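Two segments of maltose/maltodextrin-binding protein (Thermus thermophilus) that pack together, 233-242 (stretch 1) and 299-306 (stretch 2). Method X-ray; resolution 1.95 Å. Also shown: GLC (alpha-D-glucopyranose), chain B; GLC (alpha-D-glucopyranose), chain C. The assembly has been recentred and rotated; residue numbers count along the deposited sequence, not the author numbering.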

# COMPACT_ATOMS: atom_id res chain seq x y z
N GLY A 233 6.60 -0.28 -3.55
CA GLY A 233 5.88 -1.52 -3.53
C GLY A 233 5.55 -2.09 -4.90
O GLY A 233 5.84 -1.46 -5.94
N PRO A 234 4.93 -3.27 -4.90
CA PRO A 234 4.76 -4.05 -6.13
C PRO A 234 3.83 -3.40 -7.18
O PRO A 234 3.88 -3.78 -8.35
CB PRO A 234 4.21 -5.39 -5.62
CG PRO A 234 3.60 -5.08 -4.32
CD PRO A 234 4.38 -3.97 -3.73
N TRP A 235 3.02 -2.45 -6.75
CA TRP A 235 2.22 -1.63 -7.66
C TRP A 235 3.03 -0.89 -8.71
O TRP A 235 2.45 -0.42 -9.70
CB TRP A 235 1.38 -0.59 -6.88
CG TRP A 235 2.20 0.26 -5.98
CD1 TRP A 235 2.91 1.38 -6.31
CD2 TRP A 235 2.43 0.02 -4.60
NE1 TRP A 235 3.58 1.86 -5.19
CE2 TRP A 235 3.29 1.04 -4.14
CE3 TRP A 235 1.98 -0.96 -3.70
CZ2 TRP A 235 3.69 1.12 -2.80
CZ3 TRP A 235 2.38 -0.87 -2.38
CH2 TRP A 235 3.24 0.16 -1.95
N ALA A 236 4.33 -0.72 -8.47
CA ALA A 236 5.23 0.05 -9.34
C ALA A 236 5.96 -0.85 -10.36
O ALA A 236 6.55 -0.35 -11.32
CB ALA A 236 6.25 0.80 -8.48
N LEU A 237 5.89 -2.17 -10.15
CA LEU A 237 6.67 -3.14 -10.90
C LEU A 237 6.24 -3.29 -12.35
O LEU A 237 7.08 -3.59 -13.18
CB LEU A 237 6.66 -4.50 -10.21
CG LEU A 237 7.40 -4.54 -8.88
CD1 LEU A 237 7.40 -5.92 -8.23
CD2 LEU A 237 8.84 -4.02 -9.03
N GLY A 238 4.95 -3.07 -12.64
CA GLY A 238 4.44 -3.10 -14.01
C GLY A 238 5.24 -2.16 -14.90
O GLY A 238 5.74 -2.57 -15.95
N ASP A 239 5.38 -0.92 -14.45
CA ASP A 239 6.13 0.10 -15.19
C ASP A 239 7.63 -0.14 -15.19
O ASP A 239 8.28 0.20 -16.17
CB ASP A 239 5.81 1.49 -14.66
CG ASP A 239 4.35 1.88 -14.84
OD1 ASP A 239 3.82 1.67 -15.95
OD2 ASP A 239 3.74 2.42 -13.88
N TYR A 240 8.17 -0.76 -14.13
CA TYR A 240 9.58 -1.20 -14.12
C TYR A 240 9.85 -2.37 -15.07
O TYR A 240 10.90 -2.40 -15.73
CB TYR A 240 10.09 -1.56 -12.70
CG TYR A 240 9.93 -0.47 -11.65
CD1 TYR A 240 9.62 0.85 -12.00
CD2 TYR A 240 10.09 -0.77 -10.30
CE1 TYR A 240 9.45 1.83 -11.04
CE2 TYR A 240 9.93 0.22 -9.32
CZ TYR A 240 9.61 1.51 -9.70
OH TYR A 240 9.44 2.50 -8.76
N LYS A 241 8.95 -3.36 -15.11
CA LYS A 241 9.04 -4.46 -16.08
C LYS A 241 8.97 -3.89 -17.51
O LYS A 241 9.75 -4.27 -18.38
CB LYS A 241 7.94 -5.52 -15.87
CG LYS A 241 8.03 -6.35 -14.60
CD LYS A 241 6.76 -7.20 -14.40
CE LYS A 241 6.95 -8.22 -13.28
NZ LYS A 241 5.74 -9.07 -13.03
N LYS A 242 8.04 -2.96 -17.73
CA LYS A 242 7.83 -2.36 -19.06
C LYS A 242 9.03 -1.53 -19.53
O LYS A 242 9.37 -1.54 -20.72
CB LYS A 242 6.57 -1.50 -19.07
CG LYS A 242 6.16 -0.99 -20.45
CD LYS A 242 4.87 -0.15 -20.38
CE LYS A 242 4.75 0.79 -21.58
NZ LYS A 242 3.47 1.57 -21.63
N PHE A 299 -2.48 -10.86 -13.35
CA PHE A 299 -2.22 -9.53 -12.81
C PHE A 299 -0.81 -9.44 -12.23
O PHE A 299 -0.13 -8.46 -12.45
CB PHE A 299 -3.29 -9.18 -11.77
CG PHE A 299 -3.30 -7.72 -11.36
CD1 PHE A 299 -3.74 -6.74 -12.24
CD2 PHE A 299 -2.91 -7.34 -10.08
CE1 PHE A 299 -3.80 -5.42 -11.86
CE2 PHE A 299 -2.98 -5.97 -9.68
CZ PHE A 299 -3.42 -5.03 -10.55
N ASN A 300 -0.35 -10.46 -11.51
CA ASN A 300 1.00 -10.45 -10.95
C ASN A 300 2.04 -10.39 -12.05
O ASN A 300 3.03 -9.67 -11.95
CB ASN A 300 1.24 -11.67 -10.06
CG ASN A 300 2.71 -11.79 -9.59
OD1 ASN A 300 3.50 -12.44 -10.22
ND2 ASN A 300 3.05 -11.10 -8.50
N GLN A 301 1.79 -11.14 -13.11
CA GLN A 301 2.74 -11.23 -14.21
C GLN A 301 2.83 -9.92 -14.96
O GLN A 301 3.92 -9.49 -15.30
CB GLN A 301 2.42 -12.42 -15.11
CG GLN A 301 2.59 -13.76 -14.36
CD GLN A 301 4.00 -13.94 -13.81
OE1 GLN A 301 4.23 -13.82 -12.59
NE2 GLN A 301 4.95 -14.23 -14.69
N ALA A 302 1.69 -9.25 -15.13
CA ALA A 302 1.63 -7.93 -15.77
C ALA A 302 2.31 -6.85 -14.94
O ALA A 302 2.98 -5.94 -15.49
CB ALA A 302 0.19 -7.55 -15.99
N GLY A 303 2.13 -6.94 -13.63
CA GLY A 303 2.63 -5.95 -12.69
C GLY A 303 3.54 -6.56 -11.64
O GLY A 303 4.75 -6.76 -11.88
N GLY A 304 2.98 -6.84 -10.47
CA GLY A 304 3.71 -7.51 -9.42
C GLY A 304 3.08 -7.70 -8.05
O GLY A 304 3.73 -8.26 -7.15
N ARG A 305 1.85 -7.25 -7.86
CA ARG A 305 1.19 -7.42 -6.56
C ARG A 305 0.89 -8.91 -6.34
O ARG A 305 0.68 -9.65 -7.29
CB ARG A 305 -0.11 -6.60 -6.47
CG ARG A 305 0.09 -5.12 -6.78
CD ARG A 305 -1.14 -4.37 -6.53
NE ARG A 305 -1.27 -3.20 -7.39
CZ ARG A 305 -1.66 -2.00 -6.97
NH1 ARG A 305 -1.96 -1.78 -5.68
NH2 ARG A 305 -1.77 -1.02 -7.83
N ILE A 306 0.92 -9.33 -5.09
CA ILE A 306 0.98 -10.77 -4.78
C ILE A 306 -0.44 -11.31 -4.58
O ILE A 306 -1.19 -10.76 -3.79
CB ILE A 306 1.84 -11.02 -3.52
CG1 ILE A 306 3.21 -10.32 -3.65
CG2 ILE A 306 2.01 -12.55 -3.23
CD1 ILE A 306 3.91 -10.54 -5.01
C1 GLC B . -0.93 4.08 -7.45
C2 GLC B . -0.93 2.61 -7.06
C3 GLC B . -1.26 2.46 -5.59
C4 GLC B . -0.25 3.27 -4.76
C5 GLC B . -0.25 4.75 -5.16
C6 GLC B . 0.88 5.53 -4.47
O1 GLC B . -2.27 4.56 -7.38
O2 GLC B . -1.85 1.86 -7.89
O3 GLC B . -1.27 1.09 -5.18
O4 GLC B . -0.66 3.26 -3.40
O5 GLC B . -0.09 4.85 -6.58
O6 GLC B . 0.92 6.91 -4.89
C1 GLC C . 0.27 2.68 -2.48
C2 GLC C . -0.46 1.64 -1.64
C3 GLC C . -1.50 2.36 -0.74
C4 GLC C . -0.90 3.49 0.07
C5 GLC C . -0.11 4.43 -0.84
C6 GLC C . 0.64 5.49 -0.02
O2 GLC C . -1.15 0.73 -2.50
O3 GLC C . -2.13 1.42 0.11
O4 GLC C . -1.95 4.22 0.74
O5 GLC C . 0.85 3.68 -1.63
O6 GLC C . 0.86 6.69 -0.76
O HOH W 1 5.74 -10.95 -10.90

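The carbonyls at the last turn of a helix have no amide of their own to meet, and a lysine from a neighbouring segment can supply the missing donors. The maltose/maltodextrin-binding protein of Thermus thermophilus gives a clear example. Lys-241 points toward the second stretch from its own helix, and with chi1 at -68° (m) and the remaining three torsions t it is almost fully extended. That reach carries Lys-241 NZ to the end of the helix 299-302, where it donates to Gln-301 O at 2.9 Å and to Gly-303 O at 2.8 Å. Water 1 accepts from Lys-241 NZ at 2.8 Å, so the ammonium is well provided for. The contact buries 406 Å² over both sides; Pro-234, Leu-237, the three glycines and Arg-305 are all buried, whereas Lys-241 stays partly exposed.

The backbones come closest where two glycines meet: Gly-238 CA lies 3.6 Å from Gly-303 CA, and the same Gly-238 CA makes a CA-H...O contact with Ala-302 O at 3.5 Å. Gly-303 leaves helical geometry here, and Gly-304 follows at phi 174°. A beta carbon on Gly-304 would stand 2.7 Å from Leu-237 CD1, a clash, so the absence of a side chain makes room for the leucine. Leu-237, an m,t rotamer, brings CB to 3.4 Å from Gly-303 O.

At the other end, Pro-234 turns its compact ring toward the loop, with CB 3.3 Å from Gly-304 O. Arg-305 starts out sideways, but its m,t,t chain brings the guanidinium back, one face covered by Trp-235 CB, which lies 3.3 Å from Arg-305 NH2. The p rotamer of Trp-235 leads its indole away from the second stretch, and the sugars lie over one ring face. Arg-305 also serves the ligand: NH1 donates to O3 of the chain B glucose at 3.0 Å and NH2 to its O2 at 2.9 Å.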